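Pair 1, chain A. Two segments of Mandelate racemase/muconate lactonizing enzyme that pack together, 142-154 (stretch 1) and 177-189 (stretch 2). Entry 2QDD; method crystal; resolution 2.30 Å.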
# COMPACT_ATOMS: atom_id res chain seq x y z
N SER A 142 -8.74 -16.71 -37.43
CA SER A 142 -10.01 -17.12 -36.84
C SER A 142 -9.87 -18.39 -36.00
O SER A 142 -8.99 -19.22 -36.26
CB SER A 142 -11.06 -17.35 -37.94
OG SER A 142 -11.56 -16.13 -38.44
N THR A 143 -10.74 -18.54 -35.01
CA THR A 143 -10.74 -19.68 -34.09
C THR A 143 -11.02 -21.00 -34.81
O THR A 143 -11.83 -21.04 -35.75
CB THR A 143 -11.77 -19.48 -32.94
OG1 THR A 143 -11.92 -18.09 -32.65
CG2 THR A 143 -11.32 -20.20 -31.68
N GLY A 144 -10.34 -22.06 -34.39
CA GLY A 144 -10.58 -23.40 -34.90
C GLY A 144 -9.76 -24.43 -34.16
O GLY A 144 -9.48 -24.28 -32.97
N THR A 145 -9.36 -25.49 -34.87
CA THR A 145 -8.37 -26.43 -34.36
C THR A 145 -6.97 -25.81 -34.42
O THR A 145 -6.73 -24.90 -35.21
CB THR A 145 -8.40 -27.80 -35.12
OG1 THR A 145 -8.05 -27.62 -36.49
CG2 THR A 145 -9.78 -28.46 -35.02
N PRO A 146 -6.05 -26.28 -33.54
CA PRO A 146 -4.60 -26.23 -33.73
C PRO A 146 -4.11 -26.27 -35.18
O PRO A 146 -3.31 -25.42 -35.58
CB PRO A 146 -4.10 -27.46 -32.96
CG PRO A 146 -5.18 -27.74 -31.93
CD PRO A 146 -6.38 -26.87 -32.23
N ASP A 147 -4.58 -27.24 -35.97
CA ASP A 147 -4.12 -27.44 -37.34
C ASP A 147 -4.76 -26.48 -38.35
O ASP A 147 -4.14 -26.14 -39.36
CB ASP A 147 -4.33 -28.89 -37.78
CG ASP A 147 -3.76 -29.89 -36.80
OD1 ASP A 147 -2.53 -30.10 -36.81
OD2 ASP A 147 -4.55 -30.47 -36.02
N GLN A 148 -6.00 -26.06 -38.08
CA GLN A 148 -6.69 -25.07 -38.90
C GLN A 148 -6.07 -23.68 -38.79
O GLN A 148 -5.85 -23.01 -39.80
CB GLN A 148 -8.17 -24.99 -38.52
CG GLN A 148 -9.08 -25.94 -39.28
CD GLN A 148 -10.43 -26.11 -38.61
OE1 GLN A 148 -11.19 -25.15 -38.47
NE2 GLN A 148 -10.73 -27.33 -38.18
N MET A 149 -5.80 -23.26 -37.55
CA MET A 149 -5.23 -21.94 -37.28
C MET A 149 -3.79 -21.83 -37.79
O MET A 149 -3.39 -20.80 -38.32
CB MET A 149 -5.30 -21.61 -35.78
CG MET A 149 -6.72 -21.50 -35.22
SD MET A 149 -6.82 -21.23 -33.43
CE MET A 149 -6.93 -19.44 -33.37
N LEU A 150 -3.04 -22.93 -37.65
CA LEU A 150 -1.67 -23.01 -38.14
C LEU A 150 -1.59 -23.11 -39.67
O LEU A 150 -0.59 -22.70 -40.27
CB LEU A 150 -0.94 -24.19 -37.49
CG LEU A 150 0.54 -24.09 -37.11
CD1 LEU A 150 0.83 -22.88 -36.21
CD2 LEU A 150 1.01 -25.37 -36.44
N GLY A 151 -2.63 -23.66 -40.29
CA GLY A 151 -2.83 -23.58 -41.74
C GLY A 151 -3.19 -22.18 -42.22
O GLY A 151 -2.69 -21.73 -43.25
N LEU A 152 -4.06 -21.50 -41.47
CA LEU A 152 -4.39 -20.09 -41.71
C LEU A 152 -3.20 -19.14 -41.55
O LEU A 152 -3.13 -18.11 -42.22
CB LEU A 152 -5.54 -19.64 -40.81
CG LEU A 152 -6.98 -20.07 -41.14
CD1 LEU A 152 -7.88 -19.84 -39.94
CD2 LEU A 152 -7.52 -19.35 -42.37
N ILE A 153 -2.27 -19.50 -40.66
CA ILE A 153 -1.05 -18.73 -40.40
C ILE A 153 -0.06 -18.84 -41.57
O ILE A 153 0.51 -17.84 -42.01
CB ILE A 153 -0.40 -19.14 -39.03
CG1 ILE A 153 -1.07 -18.38 -37.88
CG2 ILE A 153 1.12 -18.91 -39.01
CD1 ILE A 153 -0.85 -19.01 -36.52
N ALA A 154 0.10 -20.07 -42.08
CA ALA A 154 0.91 -20.33 -43.28
C ALA A 154 0.34 -19.65 -44.53
O ALA A 154 1.10 -19.19 -45.39
CB ALA A 154 1.06 -21.83 -43.50
N ILE A 177 -5.49 -24.15 -24.24
CA ILE A 177 -4.13 -24.62 -23.97
C ILE A 177 -3.52 -25.27 -25.21
O ILE A 177 -2.39 -24.95 -25.60
CB ILE A 177 -4.08 -25.57 -22.73
CG1 ILE A 177 -4.37 -24.79 -21.45
CG2 ILE A 177 -2.70 -26.22 -22.59
CD1 ILE A 177 -5.05 -25.59 -20.35
N ALA A 178 -4.28 -26.16 -25.85
CA ALA A 178 -3.84 -26.85 -27.07
C ALA A 178 -3.68 -25.93 -28.28
O ALA A 178 -2.81 -26.16 -29.12
CB ALA A 178 -4.77 -28.01 -27.40
N ARG A 179 -4.52 -24.90 -28.36
CA ARG A 179 -4.38 -23.84 -29.36
C ARG A 179 -3.11 -23.03 -29.17
O ARG A 179 -2.33 -22.86 -30.10
CB ARG A 179 -5.58 -22.89 -29.31
CG ARG A 179 -6.77 -23.34 -30.14
CD ARG A 179 -7.99 -22.52 -29.80
NE ARG A 179 -9.22 -23.25 -30.06
CZ ARG A 179 -10.41 -22.94 -29.54
NH1 ARG A 179 -10.54 -21.91 -28.71
NH2 ARG A 179 -11.47 -23.67 -29.84
N ILE A 180 -2.91 -22.53 -27.95
CA ILE A 180 -1.76 -21.68 -27.63
C ILE A 180 -0.45 -22.42 -27.88
O ILE A 180 0.45 -21.88 -28.53
CB ILE A 180 -1.85 -21.13 -26.17
CG1 ILE A 180 -2.90 -20.01 -26.08
CG2 ILE A 180 -0.51 -20.57 -25.72
CD1 ILE A 180 -3.42 -19.78 -24.68
N GLU A 181 -0.35 -23.66 -27.40
CA GLU A 181 0.90 -24.42 -27.48
C GLU A 181 1.27 -24.87 -28.89
O GLU A 181 2.45 -25.00 -29.21
CB GLU A 181 0.91 -25.61 -26.51
CG GLU A 181 0.87 -25.22 -25.03
CD GLU A 181 2.23 -24.86 -24.44
OE1 GLU A 181 2.62 -25.49 -23.43
OE2 GLU A 181 2.91 -23.94 -24.95
N ALA A 182 0.27 -25.10 -29.74
CA ALA A 182 0.51 -25.43 -31.14
C ALA A 182 0.96 -24.21 -31.95
O ALA A 182 1.95 -24.28 -32.68
CB ALA A 182 -0.73 -26.06 -31.78
N ILE A 183 0.24 -23.11 -31.79
CA ILE A 183 0.47 -21.87 -32.55
C ILE A 183 1.82 -21.23 -32.22
O ILE A 183 2.54 -20.76 -33.12
CB ILE A 183 -0.70 -20.86 -32.34
CG1 ILE A 183 -1.95 -21.31 -33.11
CG2 ILE A 183 -0.32 -19.46 -32.77
CD1 ILE A 183 -3.20 -20.55 -32.73
N SER A 184 2.17 -21.24 -30.94
CA SER A 184 3.43 -20.67 -30.47
C SER A 184 4.65 -21.49 -30.91
O SER A 184 5.70 -20.92 -31.23
CB SER A 184 3.42 -20.52 -28.95
OG SER A 184 4.44 -19.65 -28.51
N ALA A 185 4.50 -22.81 -30.94
CA ALA A 185 5.59 -23.70 -31.34
C ALA A 185 5.71 -23.88 -32.86
O ALA A 185 6.76 -24.30 -33.36
CB ALA A 185 5.47 -25.04 -30.65
N GLY A 186 4.64 -23.57 -33.58
CA GLY A 186 4.61 -23.76 -35.03
C GLY A 186 4.59 -22.48 -35.85
O GLY A 186 4.15 -22.48 -37.00
N LEU A 187 5.07 -21.39 -35.26
CA LEU A 187 5.32 -20.16 -36.01
C LEU A 187 6.53 -20.31 -36.94
O LEU A 187 7.53 -20.93 -36.55
CB LEU A 187 5.55 -18.97 -35.07
CG LEU A 187 4.37 -18.09 -34.66
CD1 LEU A 187 4.88 -16.91 -33.87
CD2 LEU A 187 3.56 -17.61 -35.86
N PRO A 188 6.43 -19.76 -38.16
CA PRO A 188 7.62 -19.49 -38.98
C PRO A 188 8.57 -18.48 -38.32
O PRO A 188 8.15 -17.71 -37.46
CB PRO A 188 7.03 -18.91 -40.28
CG PRO A 188 5.63 -18.52 -39.96
CD PRO A 188 5.18 -19.41 -38.85
N ASP A 189 9.84 -18.52 -38.73
CA ASP A 189 10.90 -17.75 -38.08
C ASP A 189 10.76 -16.26 -38.35
O ASP A 189 10.51 -15.85 -39.49
CB ASP A 189 12.28 -18.23 -38.55
CG ASP A 189 12.52 -19.70 -38.27
OD1 ASP A 189 13.09 -20.01 -37.21
OD2 ASP A 189 12.13 -20.54 -39.12

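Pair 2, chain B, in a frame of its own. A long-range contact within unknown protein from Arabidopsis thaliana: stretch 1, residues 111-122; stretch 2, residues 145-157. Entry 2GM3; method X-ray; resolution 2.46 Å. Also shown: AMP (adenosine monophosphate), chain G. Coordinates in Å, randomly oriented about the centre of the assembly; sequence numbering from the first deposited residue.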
# COMPACT_ATOMS: atom_id res chain seq x y z
N ASP B 111 -7.71 -20.28 4.37
CA ASP B 111 -7.61 -19.13 5.27
C ASP B 111 -7.24 -17.86 4.46
O ASP B 111 -6.18 -17.83 3.80
CB ASP B 111 -6.65 -19.37 6.44
CG ASP B 111 -6.39 -18.11 7.26
OD1 ASP B 111 -7.27 -17.20 7.28
OD2 ASP B 111 -5.31 -17.98 7.85
N PRO B 112 -8.12 -16.84 4.48
CA PRO B 112 -7.90 -15.65 3.65
C PRO B 112 -6.50 -15.02 3.71
O PRO B 112 -5.92 -14.77 2.66
CB PRO B 112 -9.00 -14.68 4.10
CG PRO B 112 -10.09 -15.57 4.58
CD PRO B 112 -9.38 -16.75 5.23
N LYS B 113 -5.96 -14.77 4.90
CA LYS B 113 -4.66 -14.11 4.99
C LYS B 113 -3.52 -14.97 4.41
O LYS B 113 -2.64 -14.46 3.71
CB LYS B 113 -4.35 -13.71 6.42
CG LYS B 113 -4.65 -14.78 7.39
CD LYS B 113 -3.90 -14.57 8.65
CE LYS B 113 -3.70 -15.87 9.38
NZ LYS B 113 -4.85 -16.04 10.27
N ASP B 114 -3.55 -16.27 4.70
CA ASP B 114 -2.59 -17.22 4.16
C ASP B 114 -2.68 -17.29 2.63
O ASP B 114 -1.67 -17.25 1.93
CB ASP B 114 -2.82 -18.64 4.76
CG ASP B 114 -2.23 -18.83 6.17
OD1 ASP B 114 -1.33 -18.03 6.57
OD2 ASP B 114 -2.63 -19.79 6.88
N VAL B 115 -3.91 -17.40 2.14
CA VAL B 115 -4.16 -17.57 0.71
C VAL B 115 -3.78 -16.33 -0.08
O VAL B 115 -3.16 -16.44 -1.14
CB VAL B 115 -5.64 -17.98 0.41
CG1 VAL B 115 -5.93 -17.85 -1.05
CG2 VAL B 115 -5.89 -19.39 0.85
N ILE B 116 -4.15 -15.17 0.44
CA ILE B 116 -3.75 -13.90 -0.19
C ILE B 116 -2.25 -13.89 -0.40
O ILE B 116 -1.78 -13.57 -1.50
CB ILE B 116 -4.14 -12.66 0.64
CG1 ILE B 116 -5.65 -12.54 0.75
CG2 ILE B 116 -3.49 -11.38 0.05
CD1 ILE B 116 -6.09 -11.44 1.67
N CYS B 117 -1.50 -14.26 0.64
CA CYS B 117 -0.05 -14.33 0.56
C CYS B 117 0.44 -15.40 -0.39
O CYS B 117 1.43 -15.19 -1.09
CB CYS B 117 0.58 -14.50 1.95
SG CYS B 117 0.45 -12.98 2.92
N GLN B 118 -0.21 -16.55 -0.42
CA GLN B 118 0.18 -17.60 -1.37
C GLN B 118 -0.07 -17.11 -2.79
O GLN B 118 0.72 -17.33 -3.69
CB GLN B 118 -0.60 -18.89 -1.14
CG GLN B 118 -0.26 -19.65 0.13
CD GLN B 118 -1.19 -20.86 0.29
OE1 GLN B 118 -2.40 -20.71 0.46
NE2 GLN B 118 -0.63 -22.07 0.20
N GLU B 119 -1.16 -16.38 -2.96
CA GLU B 119 -1.54 -15.89 -4.28
C GLU B 119 -0.59 -14.80 -4.76
O GLU B 119 -0.20 -14.79 -5.95
CB GLU B 119 -3.00 -15.47 -4.30
CG GLU B 119 -3.95 -16.68 -4.22
CD GLU B 119 -4.04 -17.43 -5.55
OE1 GLU B 119 -3.42 -18.52 -5.69
OE2 GLU B 119 -4.70 -16.90 -6.48
N VAL B 120 -0.16 -13.94 -3.84
CA VAL B 120 0.87 -12.96 -4.16
C VAL B 120 2.11 -13.61 -4.73
O VAL B 120 2.61 -13.17 -5.76
CB VAL B 120 1.22 -12.05 -2.95
CG1 VAL B 120 2.52 -11.29 -3.21
CG2 VAL B 120 0.03 -11.11 -2.64
N LYS B 121 2.60 -14.66 -4.08
CA LYS B 121 3.79 -15.30 -4.62
C LYS B 121 3.59 -16.16 -5.88
O LYS B 121 4.54 -16.44 -6.58
CB LYS B 121 4.68 -15.97 -3.56
CG LYS B 121 4.01 -16.78 -2.46
CD LYS B 121 4.77 -16.53 -1.13
CE LYS B 121 4.88 -17.79 -0.28
NZ LYS B 121 5.80 -18.78 -0.94
N ARG B 122 2.33 -16.51 -6.19
CA ARG B 122 2.01 -17.31 -7.37
C ARG B 122 1.81 -16.38 -8.57
O ARG B 122 2.37 -16.60 -9.63
CB ARG B 122 0.71 -18.11 -7.11
CG ARG B 122 0.36 -19.27 -8.06
CD ARG B 122 -1.16 -19.56 -8.07
NE ARG B 122 -1.72 -18.92 -9.24
CZ ARG B 122 -2.88 -18.30 -9.33
NH1 ARG B 122 -3.73 -18.22 -8.33
NH2 ARG B 122 -3.20 -17.76 -10.48
N THR B 145 -6.70 -8.67 11.78
CA THR B 145 -6.43 -9.99 11.24
C THR B 145 -5.83 -10.00 9.82
O THR B 145 -4.60 -10.15 9.69
CB THR B 145 -7.63 -11.02 11.45
OG1 THR B 145 -8.82 -10.56 10.83
CG2 THR B 145 -7.91 -11.25 12.98
N VAL B 146 -6.63 -9.76 8.78
CA VAL B 146 -6.14 -9.93 7.41
C VAL B 146 -5.10 -8.90 6.94
O VAL B 146 -3.99 -9.28 6.54
CB VAL B 146 -7.29 -10.08 6.37
CG1 VAL B 146 -6.71 -10.30 4.98
CG2 VAL B 146 -8.20 -11.23 6.74
N SER B 147 -5.47 -7.63 6.96
CA SER B 147 -4.62 -6.58 6.40
C SER B 147 -3.26 -6.53 7.08
O SER B 147 -2.26 -6.35 6.40
CB SER B 147 -5.29 -5.20 6.43
OG SER B 147 -5.50 -4.71 7.77
N ALA B 148 -3.21 -6.67 8.40
CA ALA B 148 -1.94 -6.65 9.13
C ALA B 148 -1.05 -7.84 8.77
O ALA B 148 0.16 -7.71 8.72
CB ALA B 148 -2.18 -6.62 10.64
N PHE B 149 -1.65 -9.00 8.56
CA PHE B 149 -0.89 -10.18 8.15
C PHE B 149 -0.29 -9.99 6.77
O PHE B 149 0.87 -10.32 6.55
CB PHE B 149 -1.78 -11.42 8.15
CG PHE B 149 -1.03 -12.71 7.94
CD1 PHE B 149 -0.47 -13.40 9.02
CD2 PHE B 149 -0.91 -13.26 6.66
CE1 PHE B 149 0.21 -14.61 8.84
CE2 PHE B 149 -0.23 -14.47 6.47
CZ PHE B 149 0.32 -15.14 7.55
N CYS B 150 -1.07 -9.43 5.85
CA CYS B 150 -0.58 -9.17 4.51
C CYS B 150 0.63 -8.20 4.46
O CYS B 150 1.65 -8.49 3.81
CB CYS B 150 -1.73 -8.71 3.61
SG CYS B 150 -2.98 -10.05 3.40
N VAL B 151 0.51 -7.09 5.18
CA VAL B 151 1.54 -6.07 5.24
C VAL B 151 2.83 -6.69 5.74
O VAL B 151 3.91 -6.40 5.23
CB VAL B 151 1.10 -4.94 6.21
CG1 VAL B 151 2.28 -4.06 6.63
CG2 VAL B 151 -0.04 -4.14 5.59
N LYS B 152 2.69 -7.57 6.72
CA LYS B 152 3.82 -8.20 7.35
C LYS B 152 4.41 -9.28 6.42
O LYS B 152 5.63 -9.44 6.33
CB LYS B 152 3.36 -8.73 8.71
CG LYS B 152 4.34 -9.57 9.48
CD LYS B 152 3.80 -9.86 10.90
CE LYS B 152 4.61 -10.99 11.57
NZ LYS B 152 4.34 -11.19 13.03
N HIS B 153 3.57 -10.02 5.71
CA HIS B 153 4.05 -11.22 5.06
C HIS B 153 4.06 -11.23 3.53
O HIS B 153 4.88 -11.90 2.93
CB HIS B 153 3.32 -12.45 5.59
CG HIS B 153 3.71 -12.83 6.99
ND1 HIS B 153 4.98 -13.27 7.32
CD2 HIS B 153 3.00 -12.85 8.14
CE1 HIS B 153 5.03 -13.53 8.61
NE2 HIS B 153 3.84 -13.28 9.13
N ALA B 154 3.16 -10.49 2.90
CA ALA B 154 3.09 -10.54 1.44
C ALA B 154 4.43 -10.18 0.79
O ALA B 154 5.16 -9.33 1.28
CB ALA B 154 1.96 -9.71 0.92
N GLU B 155 4.77 -10.87 -0.28
CA GLU B 155 6.07 -10.68 -0.93
C GLU B 155 5.91 -9.73 -2.11
O GLU B 155 6.44 -9.95 -3.21
CB GLU B 155 6.69 -12.02 -1.34
CG GLU B 155 6.81 -13.00 -0.18
CD GLU B 155 7.54 -14.27 -0.55
OE1 GLU B 155 7.39 -14.74 -1.70
OE2 GLU B 155 8.25 -14.81 0.33
N CYS B 156 5.14 -8.67 -1.88
CA CYS B 156 5.04 -7.55 -2.77
C CYS B 156 4.65 -6.35 -1.91
O CYS B 156 4.25 -6.52 -0.77
CB CYS B 156 3.96 -7.82 -3.82
SG CYS B 156 2.37 -7.86 -3.09
N PRO B 157 4.76 -5.13 -2.46
CA PRO B 157 4.20 -3.93 -1.81
C PRO B 157 2.74 -4.09 -1.43
O PRO B 157 1.96 -4.68 -2.19
CB PRO B 157 4.32 -2.86 -2.89
CG PRO B 157 5.60 -3.28 -3.64
CD PRO B 157 5.49 -4.79 -3.70
P AMP G . -8.84 -6.45 8.16
O1P AMP G . -9.28 -7.78 8.41
O2P AMP G . -9.80 -5.39 8.56
O3P AMP G . -7.48 -6.10 8.55
O5' AMP G . -8.76 -6.24 6.58
C5' AMP G . -9.93 -6.30 5.80
C4' AMP G . -9.47 -6.53 4.39
O4' AMP G . -8.86 -7.86 4.22
C3' AMP G . -10.59 -6.48 3.39
O3' AMP G . -10.84 -5.09 3.07
C2' AMP G . -9.97 -7.22 2.22
O2' AMP G . -9.17 -6.31 1.47
C1' AMP G . -9.10 -8.28 2.88
N9 AMP G . -9.91 -9.50 3.08
C8 AMP G . -10.57 -9.89 4.20
N7 AMP G . -11.19 -11.06 3.96
C5 AMP G . -10.88 -11.43 2.71
C6 AMP G . -11.19 -12.53 1.90
N6 AMP G . -11.96 -13.53 2.30
N1 AMP G . -10.71 -12.56 0.66
C2 AMP G . -9.95 -11.60 0.17
N3 AMP G . -9.62 -10.54 0.89
C4 AMP G . -10.07 -10.44 2.16

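What backbone arrangement do the two contacts share? In each, two helices run in broadly the same direction and cross at a shallow angle, -34° in pair 1 and -33° in pair 2, with axes 9.2 and 9.1 Å apart at their closest. Fourteen central residues superpose with an RMSD of 0.4 Å. One close approach is common to both: CA of P146(A) lies 5.0 Å from CA of R179(A), and at the matching positions CA of K113(B) lies 5.1 Å from CA of V146(B). Pair 2 has a second one, with CA of C117(B) 5.0 Å from CA of A154(B), just past the end of its second helix.

How is the first close approach filled? In pair 1, P146(A) and A182(A) are both compact, and their CB atoms meet at 3.8 Å. The matching residues of pair 2, K113(B) and F149(B), are much larger, and they fit by layering: the lysine chain lies over one face of the phenylalanine ring, with K113(B) CD 3.7 Å from the centroid of the F149(B) ring in a CH-pi contact. The lysine's end leads away from the second helix, and its NZ forms a salt bridge with OD2 of D111(B) at 3.1 Å.

What do the matched positions R179(A) and V146(B) do? The arginine reaches back to the loop before the first helix, where its NE donates a weak hydrogen bond to O of G144(A) at 3.1 Å, while CG2 of T143(A) sits over one face of the guanidinium. Its aliphatic part also packs, with CG 3.9 Å from SD of M149(A). The shorter valine meets I116(B), the match of M149(A), through CG1 of V146(B) and CD1 of I116(B) at 3.6 Å. Its backbone faces the ligand: N of V146(B) donates a weak hydrogen bond to O1P of AMP at 3.3 Å, so this contact borders a nucleotide site.

How does the packing continue along the helices? At the next turn, M149(A) SD touches I183(A) CD1 at 3.7 Å; in pair 2 the sulfur sits on the other helix, where C150(B) SG meets I116(B) CG2 at 3.6 Å. L150(A) spreads over the end of the second helix, its CD1 3.4 Å from O of G186(A). An ideal CB on that glycine would lie 2.7 Å from L150(A) CD2, a clash. The matching pair, C117(B) and H153(B), combines a smaller side chain with a real CB, and SG of C117(B) stands 4.0 Å from CB of H153(B). One turn on, I153(A) CD1 packs on I183(A) CG2 at 3.8 Å, whereas the matching V120(B) places CG1 3.4 Å from SG of C156(B).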